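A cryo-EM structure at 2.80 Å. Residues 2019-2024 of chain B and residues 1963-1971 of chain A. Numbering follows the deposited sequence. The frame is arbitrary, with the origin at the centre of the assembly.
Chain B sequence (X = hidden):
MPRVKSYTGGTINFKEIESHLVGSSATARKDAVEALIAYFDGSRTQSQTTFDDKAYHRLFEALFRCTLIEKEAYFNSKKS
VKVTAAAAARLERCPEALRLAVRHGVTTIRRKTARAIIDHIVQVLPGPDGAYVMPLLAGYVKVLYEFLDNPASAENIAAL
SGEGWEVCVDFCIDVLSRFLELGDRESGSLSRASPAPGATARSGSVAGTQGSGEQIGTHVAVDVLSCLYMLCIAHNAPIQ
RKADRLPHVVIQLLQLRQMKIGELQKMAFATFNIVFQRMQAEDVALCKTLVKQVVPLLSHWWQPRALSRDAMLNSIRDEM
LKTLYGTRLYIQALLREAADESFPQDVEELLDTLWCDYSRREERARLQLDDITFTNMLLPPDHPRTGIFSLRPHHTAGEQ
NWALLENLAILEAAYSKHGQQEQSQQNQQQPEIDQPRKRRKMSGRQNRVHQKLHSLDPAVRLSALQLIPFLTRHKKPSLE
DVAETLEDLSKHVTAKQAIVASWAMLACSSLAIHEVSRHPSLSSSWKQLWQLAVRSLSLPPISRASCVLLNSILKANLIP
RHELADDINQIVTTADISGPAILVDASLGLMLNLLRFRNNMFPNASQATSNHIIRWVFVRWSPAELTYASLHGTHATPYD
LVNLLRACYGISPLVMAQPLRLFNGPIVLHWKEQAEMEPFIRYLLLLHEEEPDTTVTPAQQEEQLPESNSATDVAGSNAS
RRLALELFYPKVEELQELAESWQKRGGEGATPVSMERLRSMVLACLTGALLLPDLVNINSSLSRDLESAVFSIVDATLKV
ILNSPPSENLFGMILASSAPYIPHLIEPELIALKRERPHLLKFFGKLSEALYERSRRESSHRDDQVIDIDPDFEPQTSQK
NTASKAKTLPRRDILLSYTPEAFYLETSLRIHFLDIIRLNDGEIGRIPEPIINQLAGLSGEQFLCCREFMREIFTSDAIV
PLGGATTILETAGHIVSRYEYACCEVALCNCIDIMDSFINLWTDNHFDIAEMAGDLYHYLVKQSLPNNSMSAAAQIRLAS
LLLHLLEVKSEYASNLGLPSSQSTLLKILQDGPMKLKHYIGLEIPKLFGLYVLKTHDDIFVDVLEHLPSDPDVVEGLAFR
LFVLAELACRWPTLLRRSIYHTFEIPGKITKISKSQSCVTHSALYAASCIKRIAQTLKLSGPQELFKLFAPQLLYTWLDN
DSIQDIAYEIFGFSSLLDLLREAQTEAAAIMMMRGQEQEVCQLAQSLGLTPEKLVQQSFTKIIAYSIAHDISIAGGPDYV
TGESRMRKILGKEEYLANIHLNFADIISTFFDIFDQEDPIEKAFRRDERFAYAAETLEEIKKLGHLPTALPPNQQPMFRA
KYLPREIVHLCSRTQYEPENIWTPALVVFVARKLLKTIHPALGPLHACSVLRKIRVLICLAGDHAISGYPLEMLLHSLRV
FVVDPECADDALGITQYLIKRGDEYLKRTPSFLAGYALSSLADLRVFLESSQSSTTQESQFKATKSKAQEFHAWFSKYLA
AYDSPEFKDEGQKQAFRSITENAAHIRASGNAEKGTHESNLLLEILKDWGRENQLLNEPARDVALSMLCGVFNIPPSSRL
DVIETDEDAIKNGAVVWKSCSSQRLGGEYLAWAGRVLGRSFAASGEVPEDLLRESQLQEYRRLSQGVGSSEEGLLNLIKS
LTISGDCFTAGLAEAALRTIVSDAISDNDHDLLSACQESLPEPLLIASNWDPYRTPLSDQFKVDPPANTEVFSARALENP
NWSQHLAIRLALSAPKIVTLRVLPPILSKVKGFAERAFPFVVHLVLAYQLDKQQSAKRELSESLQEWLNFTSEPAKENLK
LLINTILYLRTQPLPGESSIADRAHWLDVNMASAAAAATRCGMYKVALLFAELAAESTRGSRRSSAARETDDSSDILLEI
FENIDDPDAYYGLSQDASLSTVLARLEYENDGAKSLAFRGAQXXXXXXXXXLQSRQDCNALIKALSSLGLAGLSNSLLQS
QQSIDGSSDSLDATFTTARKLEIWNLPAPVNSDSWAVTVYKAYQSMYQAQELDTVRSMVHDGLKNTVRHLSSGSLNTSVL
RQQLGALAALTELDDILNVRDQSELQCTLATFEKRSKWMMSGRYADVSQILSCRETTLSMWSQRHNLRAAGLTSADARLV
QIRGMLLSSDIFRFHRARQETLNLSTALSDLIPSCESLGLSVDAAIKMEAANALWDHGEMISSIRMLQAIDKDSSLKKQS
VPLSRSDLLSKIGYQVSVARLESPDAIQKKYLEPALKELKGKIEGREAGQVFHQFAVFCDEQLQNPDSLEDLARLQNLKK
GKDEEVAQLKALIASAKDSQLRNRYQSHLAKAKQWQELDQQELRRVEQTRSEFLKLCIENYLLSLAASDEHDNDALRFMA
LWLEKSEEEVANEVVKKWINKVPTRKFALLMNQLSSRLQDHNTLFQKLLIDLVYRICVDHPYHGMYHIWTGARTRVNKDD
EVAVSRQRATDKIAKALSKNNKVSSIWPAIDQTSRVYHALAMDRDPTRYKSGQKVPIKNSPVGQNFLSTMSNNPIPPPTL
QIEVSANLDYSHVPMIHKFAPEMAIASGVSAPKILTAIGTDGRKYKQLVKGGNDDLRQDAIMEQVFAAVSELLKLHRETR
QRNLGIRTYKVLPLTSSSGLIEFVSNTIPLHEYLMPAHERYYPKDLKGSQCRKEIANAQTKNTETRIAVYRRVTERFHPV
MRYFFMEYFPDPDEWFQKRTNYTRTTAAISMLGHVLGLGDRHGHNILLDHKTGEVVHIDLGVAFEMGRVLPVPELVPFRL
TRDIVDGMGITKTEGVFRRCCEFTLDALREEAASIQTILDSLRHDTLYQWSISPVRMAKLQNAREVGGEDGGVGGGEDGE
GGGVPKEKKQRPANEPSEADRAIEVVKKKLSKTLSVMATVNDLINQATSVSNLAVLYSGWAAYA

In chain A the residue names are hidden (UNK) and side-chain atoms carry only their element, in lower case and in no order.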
# COMPACT_ATOMS: atom_id res chain seq x y z
N ARG B 2019 0.80 33.32 -0.65
CA ARG B 2019 1.44 33.38 0.65
C ARG B 2019 2.46 32.27 0.84
O ARG B 2019 3.51 32.48 1.45
CB ARG B 2019 0.39 33.33 1.75
CG ARG B 2019 0.98 33.44 3.12
CD ARG B 2019 -0.07 33.27 4.19
NE ARG B 2019 -0.83 32.05 4.04
CZ ARG B 2019 -0.39 30.84 4.35
NH1 ARG B 2019 -1.16 29.79 4.19
NH2 ARG B 2019 0.84 30.69 4.81
N LYS B 2020 2.18 31.08 0.32
CA LYS B 2020 3.12 29.97 0.47
C LYS B 2020 4.38 30.19 -0.35
O LYS B 2020 5.48 29.89 0.11
CB LYS B 2020 2.46 28.66 0.09
CG LYS B 2020 1.50 28.15 1.11
CD LYS B 2020 0.79 26.93 0.60
CE LYS B 2020 -0.14 26.38 1.64
NZ LYS B 2020 0.60 26.06 2.87
N LEU B 2021 4.24 30.69 -1.58
CA LEU B 2021 5.41 30.97 -2.39
C LEU B 2021 6.04 32.32 -2.09
O LEU B 2021 7.10 32.62 -2.63
CB LEU B 2021 5.06 30.90 -3.87
CG LEU B 2021 4.69 29.52 -4.36
CD1 LEU B 2021 4.20 29.59 -5.78
CD2 LEU B 2021 5.87 28.60 -4.25
N GLU B 2022 5.40 33.13 -1.25
CA GLU B 2022 5.88 34.46 -0.86
C GLU B 2022 5.97 35.39 -2.07
O GLU B 2022 7.03 35.90 -2.42
CB GLU B 2022 7.21 34.35 -0.14
CG GLU B 2022 7.10 33.58 1.14
CD GLU B 2022 8.32 33.71 1.99
OE1 GLU B 2022 9.36 34.15 1.47
OE2 GLU B 2022 8.25 33.38 3.20
N ILE B 2023 4.82 35.60 -2.69
CA ILE B 2023 4.65 36.52 -3.80
C ILE B 2023 3.84 37.69 -3.26
O ILE B 2023 2.61 37.64 -3.22
CB ILE B 2023 3.95 35.86 -4.98
CG1 ILE B 2023 4.77 34.70 -5.51
CG2 ILE B 2023 3.68 36.85 -6.07
CD1 ILE B 2023 3.99 33.77 -6.38
N TRP B 2024 4.52 38.75 -2.85
CA TRP B 2024 3.90 39.79 -2.05
C TRP B 2024 3.43 40.98 -2.86
O TRP B 2024 3.29 42.07 -2.31
CB TRP B 2024 4.86 40.25 -0.96
CG TRP B 2024 5.30 39.19 -0.02
CD1 TRP B 2024 6.57 38.87 0.30
CD2 TRP B 2024 4.46 38.32 0.74
NE1 TRP B 2024 6.59 37.85 1.20
CE2 TRP B 2024 5.30 37.50 1.49
CE3 TRP B 2024 3.09 38.15 0.85
CZ2 TRP B 2024 4.82 36.53 2.34
CZ3 TRP B 2024 2.61 37.20 1.69
CH2 TRP B 2024 3.47 36.40 2.42
N UNK A 1963 10.60 21.92 -5.96
CA UNK A 1963 10.19 23.02 -6.81
C UNK A 1963 9.60 24.16 -6.00
O UNK A 1963 9.92 25.33 -6.25
c UNK A 1963 6.94 24.39 -10.15
o UNK A 1963 7.36 26.08 -11.72
c UNK A 1963 9.19 22.49 -7.83
c UNK A 1963 9.59 24.30 -9.52
c UNK A 1963 8.72 23.46 -8.87
c UNK A 1963 7.82 25.21 -10.77
c UNK A 1963 7.38 23.53 -9.20
c UNK A 1963 9.15 25.17 -10.47
N UNK A 1964 8.73 23.85 -5.04
CA UNK A 1964 8.21 24.90 -4.16
C UNK A 1964 9.33 25.57 -3.39
O UNK A 1964 9.39 26.79 -3.30
c UNK A 1964 7.20 24.31 -3.18
c UNK A 1964 6.03 23.69 -3.86
o UNK A 1964 5.91 23.82 -5.10
o UNK A 1964 5.21 23.06 -3.15
N UNK A 1965 10.22 24.77 -2.80
CA UNK A 1965 11.28 25.36 -2.00
C UNK A 1965 12.20 26.23 -2.83
O UNK A 1965 12.82 27.16 -2.30
c UNK A 1965 12.07 24.26 -1.31
o UNK A 1965 13.27 24.78 -0.80
N UNK A 1966 12.32 25.96 -4.13
CA UNK A 1966 13.18 26.77 -4.98
C UNK A 1966 12.47 27.99 -5.55
O UNK A 1966 13.13 29.00 -5.79
c UNK A 1966 15.81 25.22 -4.76
n UNK A 1966 15.17 23.87 -6.35
c UNK A 1966 16.23 23.32 -5.79
c UNK A 1966 14.88 25.06 -5.73
n UNK A 1966 16.64 24.12 -4.82
c UNK A 1966 13.73 25.93 -6.13
N UNK A 1967 11.17 27.92 -5.78
CA UNK A 1967 10.43 29.12 -6.14
C UNK A 1967 10.36 30.10 -4.98
O UNK A 1967 10.48 31.31 -5.18
c UNK A 1967 8.79 28.04 -7.91
c UNK A 1967 7.32 27.77 -8.05
c UNK A 1967 9.02 28.76 -6.59
c UNK A 1967 9.28 28.89 -9.04
N UNK A 1968 10.14 29.59 -3.77
CA UNK A 1968 10.00 30.48 -2.63
C UNK A 1968 11.30 31.19 -2.30
O UNK A 1968 11.31 32.38 -1.99
c UNK A 1968 9.61 30.46 -0.12
c UNK A 1968 9.50 29.70 -1.42
c UNK A 1968 8.87 27.27 0.83
n UNK A 1968 7.70 27.30 0.22
n UNK A 1968 9.46 26.11 1.07
c UNK A 1968 8.91 29.73 0.99
n UNK A 1968 9.46 28.40 1.21
N UNK A 1969 12.42 30.49 -2.38
CA UNK A 1969 13.70 31.08 -2.11
C UNK A 1969 14.34 31.79 -3.27
O UNK A 1969 15.50 32.19 -3.18
N UNK A 1970 13.60 31.98 -4.37
CA UNK A 1970 14.10 32.63 -5.57
C UNK A 1970 15.40 31.99 -6.04
O UNK A 1970 16.34 32.66 -6.47
c UNK A 1970 9.59 35.32 -4.59
c UNK A 1970 13.08 34.94 -5.76
n UNK A 1970 10.75 35.44 -5.21
c UNK A 1970 14.28 34.13 -5.36
n UNK A 1970 9.50 34.61 -3.48
c UNK A 1970 11.99 34.84 -4.73
n UNK A 1970 8.51 35.91 -5.09
N UNK A 1971 15.47 30.67 -5.94
CA UNK A 1971 16.63 29.93 -6.39
C UNK A 1971 16.57 29.74 -7.90
O UNK A 1971 15.50 29.74 -8.51
c UNK A 1971 18.07 27.96 -5.75
o UNK A 1971 18.54 27.44 -4.72
o UNK A 1971 18.68 27.98 -6.84
c UNK A 1971 16.71 28.59 -5.68

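Position 1963 carries one carbon followed by a ring of six carbons bearing an oxygen. This is tyrosine, Y1963(A). Its side chain makes no contact with the chain B stretch, but its backbone O accepts the helical hydrogen bond from N of position 1967.

Position 1964 has two carbons, the second carrying two oxygens: aspartate, D1964(A). Both carboxylate oxygens are hydrogen-bonded elsewhere in the structure, which suits a buried charge. Its contact with chain B is through the backbone: O of D1964(A) lies 4.1 Å from CD2 of L2021(B).

Position 1965, one carbon and one oxygen, is serine, S1965(A); its CA-to-CB bond points away from chain B. Position 1966 shows one carbon and a five-membered ring of three carbons and two nitrogens, hence histidine, H1966(A). It too makes no contact, and its ND1 is satisfied elsewhere.

At position 1967 four carbons fork at the second, and the first, CB, lies 3.9 Å from CD2 of L2021(B). Four carbons forked there, with no polar atom, mean leucine, L1967(A). Its CA-to-CB bond points toward chain B, and an apolar side chain fits beside the leucine it meets.

Position 1968 has three carbons, a nitrogen, then a carbon bearing two more nitrogens. One terminal nitrogen approaches the O of K2020(B). This is arginine, R1968(A): NH1 gives a weak hydrogen bond to O of K2020(B) at 3.4 Å, with the O lying at the edge of the guanidinium, near its plane, where its N-H groups point. CG of R1968(A) lies 4.0 Å from OE1 of E2022(B), and its CA makes a C-H...O contact of 3.6 Å with O of L2021(B).

Position 1969 has no side-chain atoms and is glycine, G1969(A), the first residue to leave helical geometry. A CB would point away from chain B and has room there.

Position 1970 repeats the three carbons, nitrogen and forked carbon with two nitrogens, and its terminal nitrogens approach the O atoms of L2021(B) and E2022(B): arginine again, R1970(A). NH1 of R1970(A) donates to O of E2022(B) at 3.0 Å and weakly to O of L2021(B) at 3.2 Å, while also bonding O of R1968(A) at 3.2 Å; NH2 adds a weak bond to O of E2022(B) at 3.1 Å.

Position 1971, two carbons with two oxygens on the second, is aspartate, D1971(A). It lies out of reach and caps a backbone N just past the stretch, ahead of the next helix.

The contact thus joins two helix ends. L2021(B) packs on L1967(A), while two arginines bind the backbone carbonyls of K2020(B), L2021(B) and E2022(B), where chain B's helix gives way to the positive phi of E2022(B).

Chain A, residues 1963-1971: YDSHLRGRD
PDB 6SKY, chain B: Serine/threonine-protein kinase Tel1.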